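Local coordinates for protein Udp-n-acetylglucosamine pyrophosphorylase (Trypanosoma brucei, PDB 4BQH) that probably catalyses the formation of UDP-N-acetylglucosamine and diphosphate from UTP and N-acetylglucosamine 1-phosphate, as a member of the UDPGP type 1 family, at residues A[84-87]-A[88-92]; A[387-391]-A[392-396]; A[461-464]-A[465-469]. One frame throughout, in Å; residues are numbered along the deposited sequence.

Interaction 1: A[84-87]-A[88-92]; sequences DISS and VDRRR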
# COMPACT_ATOMS: atom_id res chain seq x y z
N ASP A 84 20.46 1.23 -3.84
CA ASP A 84 20.42 0.09 -2.94
C ASP A 84 20.81 0.52 -1.52
O ASP A 84 21.96 0.79 -1.24
CB ASP A 84 21.30 -1.04 -3.48
CG ASP A 84 21.10 -2.37 -2.75
OD1 ASP A 84 20.63 -2.37 -1.60
OD2 ASP A 84 21.39 -3.42 -3.36
N ILE A 85 19.82 0.57 -0.64
CA ILE A 85 20.07 0.89 0.76
C ILE A 85 19.66 -0.28 1.68
O ILE A 85 19.23 -0.08 2.80
CB ILE A 85 19.41 2.24 1.12
CG1 ILE A 85 17.91 2.23 0.80
CG2 ILE A 85 20.08 3.36 0.35
CD1 ILE A 85 17.17 3.48 1.22
N SER A 86 19.90 -1.50 1.19
CA SER A 86 19.29 -2.70 1.77
C SER A 86 20.04 -3.30 2.96
O SER A 86 19.61 -4.30 3.51
CB SER A 86 19.02 -3.77 0.69
OG SER A 86 20.25 -4.25 0.14
N SER A 87 21.14 -2.66 3.38
CA SER A 87 21.80 -3.08 4.64
C SER A 87 22.47 -1.91 5.37
O SER A 87 22.69 -0.85 4.78
CB SER A 87 22.81 -4.18 4.37
OG SER A 87 23.83 -3.70 3.52
N VAL A 88 22.80 -2.12 6.65
CA VAL A 88 23.54 -1.12 7.44
C VAL A 88 24.77 -0.61 6.68
O VAL A 88 24.98 0.61 6.58
CB VAL A 88 23.95 -1.66 8.84
CG1 VAL A 88 24.90 -0.69 9.53
CG2 VAL A 88 22.72 -1.87 9.71
N ASP A 89 25.55 -1.54 6.12
CA ASP A 89 26.80 -1.23 5.43
C ASP A 89 26.58 -0.41 4.16
O ASP A 89 27.33 0.52 3.87
CB ASP A 89 27.57 -2.52 5.10
CG ASP A 89 28.25 -3.15 6.32
OD1 ASP A 89 28.62 -2.41 7.27
OD2 ASP A 89 28.43 -4.39 6.34
N ARG A 90 25.55 -0.76 3.39
CA ARG A 90 25.24 0.02 2.19
C ARG A 90 24.73 1.42 2.52
O ARG A 90 24.95 2.36 1.76
CB ARG A 90 24.22 -0.71 1.32
CG ARG A 90 24.73 -1.99 0.73
CD ARG A 90 23.57 -2.70 0.06
NE ARG A 90 23.96 -3.95 -0.59
CZ ARG A 90 24.52 -4.04 -1.79
NH1 ARG A 90 24.79 -2.95 -2.52
NH2 ARG A 90 24.80 -5.24 -2.29
N ARG A 91 24.06 1.56 3.65
CA ARG A 91 23.60 2.88 4.07
C ARG A 91 24.75 3.75 4.60
O ARG A 91 24.75 4.97 4.39
CB ARG A 91 22.46 2.79 5.07
CG ARG A 91 21.19 2.19 4.48
CD ARG A 91 20.01 2.38 5.39
NE ARG A 91 20.19 1.69 6.66
CZ ARG A 91 19.97 0.39 6.86
NH1 ARG A 91 19.56 -0.40 5.86
NH2 ARG A 91 20.17 -0.13 8.06
N ARG A 92 25.72 3.14 5.27
CA ARG A 92 26.88 3.88 5.78
C ARG A 92 27.68 4.53 4.65
O ARG A 92 28.03 5.70 4.71
CB ARG A 92 27.80 2.97 6.61
CG ARG A 92 27.41 2.81 8.08
CD ARG A 92 28.60 2.30 8.89
O HOH W 1 24.48 -0.25 -2.26
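The guanidinium of R90 carries the D84 carboxylate over one of its faces. The two planes are nearly parallel, 3° apart, and OD2 of D84 sits above the centre of the guanidinium, 3.5 Å from NH1 of R90. That oxygen lies well off the plane, so the salt bridge is electrostatic, not a directed hydrogen bond. At the edge of the R90 group, in its plane, a water accepts from NH1 at 2.7 Å and donates to D84 O. S87 O and V88 CA lie over one face of the R91 guanidinium, toward its rim. I85 O lies at the edge and accepts from R91 NH1 at 3.1 Å. R91 gets there by a bend at chi3 (-63°), which folds its end back over the start of the helix. R90 instead runs extended from CG to NE, with S87 OG and S86 OG beside the chain.

The segment joins strand 83-84 to helix 88-92. S87 is the N-cap: its OG accepts a weak bond from R90 N, and its O takes R91 N at 3.0 Å. Just before it, D84 forms an Asx turn. D84 OD1 accepts from S86 N at 3.0 Å and from S86 OG at 2.6 Å, which fixes the carboxylate that stacks on R90. R91 NH1 also salt-bridges D429. The chemistry implies a turn at the surface held mostly by polar groups, where D84 offers one oxygen to the turn and the other to the charge of R90, and R91 ties the helix start to a loop carbonyl.

Interaction 2: A[387-391]-A[392-396]; sequences IPTIK and GPVMG
G392 O takes the hydroxyl of T389 in the shortest sound polar bond here, 2.6 Å from OG1. The donor lies 18° from the carbonyl plane. The same OG1 accepts from K391 N at 3.0 Å, so the hydroxyl is gripped twice and its proton goes to G392. OG1 stands between the backbone N and the carbonyl carbon of T389 (chi1 81°), which turns it in toward the loop and sends CG2 to the V394 side. There CG2 of T389 meets CG2 of V394 at 3.9 Å, the two side chains crossing at about a right angle.

The K391 N bond makes an ST turn. It lies within a type I beta turn from T389 to G392, closed by G392 N to T389 O at 2.9 Å. This donor stands well above the carbonyl plane. The turn tops a beta hairpin of strands 381-387 and 394-400, a two-stranded antiparallel sheet. I387 and V394 are a hydrogen-bonded pair: I387 N gives to V394 O at 2.7 Å, and V394 N gives to I387 O at 3.0 Å. I387 O also receives a CA-H contact from P393 at 3.4 Å.

With phi at 98°, G392 leaves no room for a CB beside the carbonyl O of K391, so glycine fits here. At the other end of the contact, CD1 of I387 lies over G396, 3.8 Å from its CA. The absence of a side chain at G396 gives that methyl its place. I387, T389 and V394 all touch I224 in a neighbouring loop. I387 also rests on C215, one half of the C215-C232 disulfide. I390 is joined by backbone hydrogen bonding to E226.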
# COMPACT_ATOMS: atom_id res chain seq x y z
N ILE A 387 -15.75 -21.71 -6.75
CA ILE A 387 -16.47 -20.57 -6.21
C ILE A 387 -17.76 -21.03 -5.52
O ILE A 387 -18.58 -21.62 -6.17
CB ILE A 387 -16.83 -19.61 -7.36
CG1 ILE A 387 -15.55 -19.01 -7.95
CG2 ILE A 387 -17.78 -18.52 -6.87
CD1 ILE A 387 -15.82 -18.21 -9.20
N PRO A 388 -17.91 -20.75 -4.22
CA PRO A 388 -19.15 -21.15 -3.53
C PRO A 388 -20.33 -20.33 -4.05
O PRO A 388 -20.20 -19.12 -4.24
CB PRO A 388 -18.88 -20.76 -2.07
CG PRO A 388 -17.38 -20.63 -1.98
CD PRO A 388 -17.01 -20.02 -3.30
N THR A 389 -21.47 -20.98 -4.29
CA THR A 389 -22.71 -20.27 -4.65
C THR A 389 -23.85 -20.92 -3.90
O THR A 389 -23.71 -22.00 -3.37
CB THR A 389 -23.05 -20.29 -6.17
OG1 THR A 389 -23.69 -21.53 -6.54
CG2 THR A 389 -21.78 -20.06 -7.04
N ILE A 390 -25.00 -20.24 -3.87
CA ILE A 390 -26.18 -20.80 -3.18
C ILE A 390 -26.72 -22.05 -3.93
O ILE A 390 -27.62 -22.75 -3.42
CB ILE A 390 -27.27 -19.72 -3.05
CG1 ILE A 390 -28.20 -20.00 -1.85
CG2 ILE A 390 -28.02 -19.58 -4.38
CD1 ILE A 390 -28.97 -18.80 -1.34
N LYS A 391 -26.21 -22.31 -5.13
CA LYS A 391 -26.57 -23.52 -5.90
C LYS A 391 -25.46 -24.56 -5.84
O LYS A 391 -25.48 -25.54 -6.59
CB LYS A 391 -26.95 -23.17 -7.35
CG LYS A 391 -27.99 -22.06 -7.43
CD LYS A 391 -28.90 -22.13 -8.65
CE LYS A 391 -28.25 -21.69 -9.93
NZ LYS A 391 -29.24 -21.79 -11.05
N GLY A 392 -24.53 -24.37 -4.91
CA GLY A 392 -23.37 -25.26 -4.79
C GLY A 392 -22.13 -24.68 -5.46
O GLY A 392 -22.23 -23.69 -6.19
N PRO A 393 -20.96 -25.29 -5.20
CA PRO A 393 -19.72 -24.75 -5.77
C PRO A 393 -19.66 -24.92 -7.29
O PRO A 393 -20.14 -25.92 -7.84
CB PRO A 393 -18.62 -25.57 -5.08
CG PRO A 393 -19.29 -26.87 -4.70
CD PRO A 393 -20.72 -26.49 -4.36
N VAL A 394 -19.12 -23.92 -7.97
CA VAL A 394 -18.87 -24.03 -9.41
C VAL A 394 -17.45 -23.56 -9.69
O VAL A 394 -16.90 -22.81 -8.91
CB VAL A 394 -19.84 -23.18 -10.27
CG1 VAL A 394 -21.29 -23.59 -10.02
CG2 VAL A 394 -19.67 -21.71 -9.94
N MET A 395 -16.91 -23.99 -10.81
CA MET A 395 -15.59 -23.54 -11.26
C MET A 395 -15.80 -22.25 -12.03
O MET A 395 -16.71 -22.16 -12.85
CB MET A 395 -14.94 -24.60 -12.17
CG MET A 395 -14.51 -25.88 -11.45
SD MET A 395 -13.71 -25.61 -9.84
CE MET A 395 -12.10 -24.96 -10.31
N GLY A 396 -14.99 -21.23 -11.74
CA GLY A 396 -15.12 -19.95 -12.45
C GLY A 396 -13.78 -19.27 -12.59
O GLY A 396 -12.78 -19.76 -12.07

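Interaction 3: A[461-464]-A[465-469]; sequences RWLI and TALET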
# COMPACT_ATOMS: atom_id res chain seq x y z
N ARG A 461 17.42 -1.56 17.64
CA ARG A 461 18.57 -0.99 16.96
C ARG A 461 18.61 0.53 17.13
O ARG A 461 19.68 1.09 17.34
CB ARG A 461 18.59 -1.36 15.47
CG ARG A 461 19.01 -2.81 15.21
CD ARG A 461 19.10 -3.15 13.71
NE ARG A 461 17.82 -3.02 12.98
CZ ARG A 461 16.93 -4.00 12.82
NH1 ARG A 461 17.15 -5.20 13.34
NH2 ARG A 461 15.82 -3.79 12.12
N TRP A 462 17.45 1.19 17.03
CA TRP A 462 17.46 2.65 17.11
C TRP A 462 17.91 3.10 18.47
O TRP A 462 18.68 4.06 18.60
CB TRP A 462 16.08 3.24 16.89
CG TRP A 462 15.50 3.07 15.54
CD1 TRP A 462 16.15 2.67 14.37
CD2 TRP A 462 14.14 3.37 15.16
NE1 TRP A 462 15.25 2.65 13.32
CE2 TRP A 462 14.04 3.08 13.72
CE3 TRP A 462 13.01 3.83 15.84
CZ2 TRP A 462 12.86 3.25 13.03
CZ3 TRP A 462 11.82 3.98 15.13
CH2 TRP A 462 11.75 3.69 13.75
N LEU A 463 17.41 2.42 19.50
CA LEU A 463 17.74 2.81 20.88
C LEU A 463 19.21 2.57 21.20
O LEU A 463 19.85 3.44 21.82
CB LEU A 463 16.82 2.07 21.86
CG LEU A 463 17.05 2.43 23.33
CD1 LEU A 463 16.92 3.94 23.54
CD2 LEU A 463 16.05 1.67 24.20
N ILE A 464 19.76 1.43 20.77
CA ILE A 464 21.20 1.13 20.95
C ILE A 464 22.06 2.19 20.27
O ILE A 464 22.99 2.72 20.87
CB ILE A 464 21.58 -0.30 20.50
CG1 ILE A 464 20.97 -1.30 21.46
CG2 ILE A 464 23.10 -0.51 20.48
CD1 ILE A 464 21.03 -2.73 20.99
N THR A 465 21.68 2.57 19.05
CA THR A 465 22.35 3.67 18.35
C THR A 465 22.29 5.00 19.12
O THR A 465 23.30 5.71 19.23
CB THR A 465 21.76 3.87 16.94
OG1 THR A 465 21.99 2.68 16.18
CG2 THR A 465 22.43 5.06 16.24
N ALA A 466 21.11 5.33 19.65
CA ALA A 466 20.97 6.57 20.42
C ALA A 466 21.85 6.53 21.69
O ALA A 466 22.49 7.53 22.04
CB ALA A 466 19.52 6.82 20.79
N LEU A 467 21.89 5.37 22.34
CA LEU A 467 22.71 5.20 23.54
C LEU A 467 24.20 5.32 23.25
O LEU A 467 24.95 5.95 24.02
CB LEU A 467 22.40 3.86 24.21
CG LEU A 467 21.12 3.85 25.05
CD1 LEU A 467 20.70 2.44 25.46
CD2 LEU A 467 21.30 4.75 26.27
N GLU A 468 24.63 4.75 22.13
CA GLU A 468 26.03 4.80 21.72
C GLU A 468 26.49 6.20 21.32
O GLU A 468 27.64 6.57 21.56
CB GLU A 468 26.33 3.81 20.59
CG GLU A 468 26.48 2.37 21.07
CD GLU A 468 26.56 1.37 19.93
OE1 GLU A 468 26.00 1.66 18.84
OE2 GLU A 468 27.17 0.30 20.12
N THR A 469 25.59 6.98 20.73
CA THR A 469 25.89 8.37 20.41
C THR A 469 26.11 9.18 21.69
O THR A 469 27.07 9.95 21.78
CB THR A 469 24.82 9.03 19.53
OG1 THR A 469 24.67 8.27 18.33
CG2 THR A 469 25.24 10.46 19.15
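I464 puts CG2 opposite its backbone N (chi1 -70° for CG1), and E468 puts CG opposite its own carbonyl carbon (chi1 -78°) and then runs on extended. These settings lay the two side chains side by side, pointing the same way. CG2 of I464 comes 4.0 Å from CD of E468, so a methyl touches the carboxylate carbon. The methylene CG of E468 also passes I464 O at 3.5 Å. The polar end of E468 goes further, to a salt bridge from OE2 to R496.

On the neighbouring side of the helix, L463 and L467 form the apolar pair, CG of L463 to CD1 of L467 at 4.2 Å. Although L463 starts out pointing away, its end comes back toward residues 465-469.

These pairs lie along helix 448-471, and each is spaced four residues apart, as side chains on one side of an alpha helix are. The backbone follows the same step: T465 N bonds R461 O, A466 N bonds W462 O, L467 N bonds L463 O at 2.9 Å, and E468 N bonds I464 O at 2.9 Å. L463 and L467 are buried. Both leucines touch L519 of helix 519-528, while L467 packs on V492 and I464 on M495 and R496, all three of helix 485-497.

T465 and T469 lie on the exposed side. T465 O accepts both T469 N and T469 OG1, each at 3.0 Å, from opposite faces of its carbonyl plane. The threonine hydroxyl thus returns to the backbone of its own helix. OG1 of T465 is 3.0 Å from R461 O. R461 reaches away, with NH2 in a salt bridge to D432.

How the interactions relate
All three are local contacts, but they hold different elements. Interaction 1 starts a helix at the surface and depends on charge, capping and water. Interaction 2 closes a hairpin. Its polar turn is largely exposed, and its strand end is partly buried. Interaction 3 lies inside a long helix, with leucines packed on other helices and threonines at the surface. Interactions 1 and 3 lie on the same side of the chain's centre, their centres about 17 Å apart. D432 links their surroundings: it takes a salt bridge from R461 and a weak, long ion pair from R91. Interaction 2 is on the opposite side, its centre about 50 Å from that of interaction 1.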